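Local coordinates for LanC-like protein GCR2 (Arabidopsis thaliana, PDB 3T33) that binds zinc, belongs to the LanC-like family and may play a role in abscisic acid signalling, at residues R329-C333 with F389-M395; L326-V330 with Q378-G382. All blocks are in the same frame, centred on the assembly; numbering follows the deposited sequence.

Overall arrangement
Contacts 1 and 2 illustrate how an all-helical toroid of the LanC type ties its loops together beside a metal site. Both begin from the loop between helices 308-324 and 336-350, share Arg329 and Val330, and have centres about 9 Å apart. Contact 2 lies farther out, its centre about 17 Å from that of the chain, and bridges this loop to 378-382; contact 1, about 10 Å from the same centre, carries it past 389-395 to Cys333, whose SG binds zinc at 2.3 Å. The side chain of Arg329 comes within about 7 Å of the ion. The second segments also meet, with Glu390 CB 4.0 Å from Gly382 CA.

Contact 1: R329-C333 with F389-M395; sequences RVGIC and FEGIGGM. With ZN (zinc ion), chain B.
In the LanC-like toroid, inner helices begin at glycine-rich GxxG sequences, and here one of them, Gly391 to Gly394, meets the loop that delivers a zinc ligand. The segments run in opposite directions, with Gly331 CA 4.7 Å from Glu390 CA and Ile332 CA 4.9 Å from Phe389 CA. Phe389 (chi1 m) accepts a direct hydrogen bond, from Cys333 N to Phe389 O at 3.0 Å and nearly straight. Its ring has Ile332 CG2 over one face, a CH-pi contact 4.1 Å from the centroid. The Cys333 N to Phe389 O bond lies next to the metal site: Cys333 SG binds zinc at 2.3 Å, with Cys288 and His334 as further ligands. Glu390 turns CA-to-CB away, and its OE1 bonds to Arg384 N. Glu390 O lies 3.8 Å from Gly331 CA, where a CB would clash, and a water links Glu390 O (2.9 Å) weakly to Gly331 N (3.0 Å). A second water joins Gly391 O (2.9 Å) to Ile332 N (2.7 Å). At Gly394, near the start of helix 392-402, Ile332 (mm) sets CG1 3.4 Å from Gly394 CA; a CB on Gly394 would collide there. Met395, fully extended (ttt), closes the contact by laying SD 3.8 Å from CG2 of Val330 (chi1 p).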
loop_
_atom_site.group_PDB
_atom_site.type_symbol
_atom_site.label_atom_id
_atom_site.label_comp_id
_atom_site.label_asym_id
_atom_site.label_seq_id
_atom_site.Cartn_x
_atom_site.Cartn_y
_atom_site.Cartn_z
ATOM N N ARG A 329 -2.259 15.143 5.208
ATOM C CA ARG A 329 -1.559 14.156 6.027
ATOM C C ARG A 329 -0.503 13.517 5.156
ATOM O O ARG A 329 -0.700 13.345 3.937
ATOM C CB ARG A 329 -2.534 13.096 6.409
ATOM C CG ARG A 329 -3.789 13.693 6.944
ATOM C CD ARG A 329 -4.792 12.686 7.151
ATOM N NE ARG A 329 -5.924 13.319 7.799
ATOM C CZ ARG A 329 -6.945 12.656 8.306
ATOM N NH1 ARG A 329 -6.951 11.334 8.221
ATOM N NH2 ARG A 329 -7.945 13.318 8.880
ATOM N N VAL A 330 0.600 13.129 5.783
ATOM C CA VAL A 330 1.816 12.805 5.084
ATOM C C VAL A 330 1.839 11.345 4.588
ATOM O O VAL A 330 2.511 11.053 3.598
ATOM C CB VAL A 330 3.008 13.035 6.058
ATOM C CG1 VAL A 330 3.054 11.898 7.141
ATOM C CG2 VAL A 330 4.420 13.166 5.310
ATOM N N GLY A 331 1.085 10.448 5.249
ATOM C CA GLY A 331 1.397 9.030 5.291
ATOM C C GLY A 331 0.846 8.101 4.229
ATOM O O GLY A 331 0.348 8.533 3.220
ATOM N N ILE A 332 0.962 6.802 4.483
ATOM C CA ILE A 332 0.593 5.759 3.582
ATOM C C ILE A 332 -0.892 5.398 3.672
ATOM O O ILE A 332 -1.582 5.401 2.636
ATOM C CB ILE A 332 1.467 4.526 3.841
ATOM C CG1 ILE A 332 2.892 4.730 3.300
ATOM C CG2 ILE A 332 0.855 3.250 3.260
ATOM C CD1 ILE A 332 3.043 4.726 1.793
ATOM N N CYS A 333 -1.371 5.096 4.874
ATOM C CA CYS A 333 -2.770 4.734 5.073
ATOM C C CYS A 333 -3.701 5.770 4.449
ATOM O O CYS A 333 -4.416 5.477 3.490
ATOM C CB CYS A 333 -3.077 4.582 6.564
ATOM S SG CYS A 333 -4.348 3.352 6.943
ATOM N N PHE A 389 2.859 3.146 8.350
ATOM C CA PHE A 389 1.533 3.503 7.824
ATOM C C PHE A 389 0.978 4.881 8.152
ATOM O O PHE A 389 0.038 5.332 7.521
ATOM C CB PHE A 389 0.501 2.401 8.035
ATOM C CG PHE A 389 0.564 1.288 6.986
ATOM C CD1 PHE A 389 1.656 0.428 6.921
ATOM C CD2 PHE A 389 -0.484 1.106 6.076
ATOM C CE1 PHE A 389 1.736 -0.561 5.923
ATOM C CE2 PHE A 389 -0.438 0.100 5.103
ATOM C CZ PHE A 389 0.695 -0.737 5.006
ATOM N N GLU A 390 1.604 5.603 9.061
ATOM C CA GLU A 390 1.048 6.874 9.498
ATOM C C GLU A 390 2.069 7.960 9.393
ATOM O O GLU A 390 1.722 9.116 9.095
ATOM C CB GLU A 390 0.615 6.804 10.948
ATOM C CG GLU A 390 -0.672 6.031 11.174
ATOM C CD GLU A 390 -1.104 5.942 12.667
ATOM O OE1 GLU A 390 -0.286 6.292 13.575
ATOM O OE2 GLU A 390 -2.272 5.509 12.906
ATOM N N GLY A 391 3.317 7.614 9.703
ATOM C CA GLY A 391 4.374 8.631 9.755
ATOM C C GLY A 391 5.294 8.684 8.531
ATOM O O GLY A 391 4.913 8.251 7.414
ATOM N N ILE A 392 6.507 9.191 8.750
ATOM C CA ILE A 392 7.368 9.511 7.650
ATOM C C ILE A 392 8.074 8.274 7.158
ATOM O O ILE A 392 8.702 8.296 6.103
ATOM C CB ILE A 392 8.412 10.643 7.964
ATOM C CG1 ILE A 392 9.375 10.255 9.098
ATOM C CG2 ILE A 392 7.719 11.899 8.298
ATOM C CD1 ILE A 392 10.465 11.266 9.366
ATOM N N GLY A 393 8.035 7.209 7.948
ATOM C CA GLY A 393 8.519 5.884 7.466
ATOM C C GLY A 393 7.945 5.578 6.071
ATOM O O GLY A 393 8.649 5.097 5.197
ATOM N N GLY A 394 6.666 5.873 5.859
ATOM C CA GLY A 394 5.955 5.484 4.619
ATOM C C GLY A 394 6.283 6.421 3.444
ATOM O O GLY A 394 6.243 6.021 2.220
ATOM N N MET A 395 6.614 7.642 3.804
ATOM C CA MET A 395 7.121 8.660 2.822
ATOM C C MET A 395 8.455 8.220 2.342
ATOM O O MET A 395 8.679 8.198 1.147
ATOM C CB MET A 395 7.244 10.030 3.464
ATOM C CG MET A 395 7.563 11.152 2.477
ATOM S SD MET A 395 7.676 12.736 3.305
ATOM C CE MET A 395 8.460 13.724 2.024
HETATM ZN ZN ZN B . -6.068 4.864 7.098
HETATM O O HOH W 1 -0.636 10.038 7.649
HETATM O O HOH W 2 2.852 6.499 6.382
#

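Contact 2: L326-V330 with Q378-G382; sequences LLKRV and QMHGG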
loop_
_atom_site.group_PDB
_atom_site.type_symbol
_atom_site.label_atom_id
_atom_site.label_comp_id
_atom_site.label_asym_id
_atom_site.label_seq_id
_atom_site.Cartn_x
_atom_site.Cartn_y
_atom_site.Cartn_z
ATOM N N LEU A 326 -4.561 15.012 -2.623
ATOM C CA LEU A 326 -3.468 15.707 -1.958
ATOM C C LEU A 326 -3.827 16.094 -0.490
ATOM O O LEU A 326 -3.872 17.272 -0.102
ATOM C CB LEU A 326 -3.065 16.903 -2.823
ATOM C CG LEU A 326 -1.641 17.436 -2.752
ATOM C CD1 LEU A 326 -0.575 16.413 -3.239
ATOM C CD2 LEU A 326 -1.562 18.774 -3.581
ATOM N N LEU A 327 -4.048 15.055 0.311
ATOM C CA LEU A 327 -4.477 15.098 1.693
ATOM C C LEU A 327 -3.566 15.948 2.568
ATOM O O LEU A 327 -2.357 15.999 2.328
ATOM C CB LEU A 327 -4.441 13.652 2.217
ATOM C CG LEU A 327 -5.662 12.720 2.178
ATOM C CD1 LEU A 327 -6.778 13.204 1.279
ATOM C CD2 LEU A 327 -5.330 11.264 1.957
ATOM N N LYS A 328 -4.117 16.521 3.635
ATOM C CA LYS A 328 -3.320 17.255 4.620
ATOM C C LYS A 328 -2.645 16.336 5.651
ATOM O O LYS A 328 -2.480 16.706 6.814
ATOM C CB LYS A 328 -4.182 18.299 5.333
ATOM C CG LYS A 328 -4.855 19.290 4.399
ATOM C CD LYS A 328 -5.275 20.550 5.139
ATOM C CE LYS A 328 -6.467 21.214 4.469
ATOM N NZ LYS A 328 -6.306 22.692 4.387
ATOM N N ARG A 329 -2.259 15.143 5.208
ATOM C CA ARG A 329 -1.559 14.156 6.027
ATOM C C ARG A 329 -0.503 13.517 5.156
ATOM O O ARG A 329 -0.700 13.345 3.937
ATOM C CB ARG A 329 -2.534 13.096 6.409
ATOM C CG ARG A 329 -3.789 13.693 6.944
ATOM C CD ARG A 329 -4.792 12.686 7.151
ATOM N NE ARG A 329 -5.924 13.319 7.799
ATOM C CZ ARG A 329 -6.945 12.656 8.306
ATOM N NH1 ARG A 329 -6.951 11.334 8.221
ATOM N NH2 ARG A 329 -7.945 13.318 8.880
ATOM N N VAL A 330 0.600 13.129 5.783
ATOM C CA VAL A 330 1.816 12.805 5.084
ATOM C C VAL A 330 1.839 11.345 4.588
ATOM O O VAL A 330 2.511 11.053 3.598
ATOM C CB VAL A 330 3.008 13.035 6.058
ATOM C CG1 VAL A 330 3.054 11.898 7.141
ATOM C CG2 VAL A 330 4.420 13.166 5.310
ATOM N N GLN A 378 -0.215 22.449 9.510
ATOM C CA GLN A 378 -1.127 22.387 8.340
ATOM C C GLN A 378 -1.157 20.984 7.702
ATOM O O GLN A 378 -2.067 20.658 6.974
ATOM C CB GLN A 378 -0.788 23.413 7.250
ATOM C CG GLN A 378 -0.020 24.656 7.671
ATOM C CD GLN A 378 0.211 25.584 6.482
ATOM O OE1 GLN A 378 -0.635 25.666 5.568
ATOM N NE2 GLN A 378 1.358 26.282 6.477
ATOM N N MET A 379 -0.132 20.183 7.961
ATOM C CA MET A 379 -0.117 18.767 7.587
ATOM C C MET A 379 0.081 17.920 8.852
ATOM O O MET A 379 0.959 18.172 9.681
ATOM C CB MET A 379 0.970 18.448 6.534
ATOM C CG MET A 379 1.026 16.950 6.075
ATOM S SD MET A 379 2.271 16.576 4.773
ATOM C CE MET A 379 1.486 17.315 3.356
ATOM N N HIS A 380 -0.784 16.933 8.990
ATOM C CA HIS A 380 -0.737 16.064 10.105
ATOM C C HIS A 380 0.386 15.039 9.826
ATOM O O HIS A 380 0.483 14.488 8.730
ATOM C CB HIS A 380 -2.096 15.410 10.235
ATOM C CG HIS A 380 -2.213 14.548 11.438
ATOM N ND1 HIS A 380 -1.935 13.199 11.409
ATOM C CD2 HIS A 380 -2.523 14.846 12.720
ATOM C CE1 HIS A 380 -2.113 12.692 12.617
ATOM N NE2 HIS A 380 -2.447 13.675 13.435
ATOM N N GLY A 381 1.273 14.835 10.792
ATOM C CA GLY A 381 2.415 13.967 10.550
ATOM C C GLY A 381 2.263 12.509 10.965
ATOM O O GLY A 381 3.255 11.791 11.051
ATOM N N GLY A 382 1.031 12.063 11.212
ATOM C CA GLY A 382 0.772 10.738 11.847
ATOM C C GLY A 382 0.790 10.727 13.398
ATOM O O GLY A 382 1.572 11.456 14.038
#
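A beta bridge needs no sheet, as this chain without regular strands demonstrates: a single parallel bridge pairs Arg329 with His380, joining the loop before helix 336-350 to the one before helix 392-402 in the helical toroid of the LanC family. The backbone bonds have the parallel pattern, in which one residue, His380, gives and takes. Its N donates to Lys328 O at 2.8 Å, almost linearly, while its O accepts from Val330 N at 3.2 Å with a more bent geometry. The CA atoms of Arg329 and His380 stand 4.6 Å apart. Arg329 and His380 are both extended, but Val330 and Gly381 turn out of the extended conformation, and the pairing goes no further.

Two CA-H...O contacts use the same carbonyls, Met379 CA lying 3.2 Å from Lys328 O and Arg329 CA 3.4 Å from His380 O.

The apolar part is made chiefly by Met379, whose side chain (ttm) runs along the buried side of the bridge, with Met379 CG 3.8 Å from Arg329 CA. Phe365 and Leu373 of helix 353-375 and Ile336 of helix 336-350 also touch this methionine, so the buried side of the bridge rests on the helices. Towards solvent, Lys328 CB packs 3.6 Å from Gln378 O, and the aliphatic part of Arg329 places CG 4.1 Å from His380 CB, before the arginine continues to His334, a zinc ligand. On the inner side Val330 points toward 378-382, its CB 3.8 Å from Met379 SD and its CG1 3.9 Å from Gly381 O.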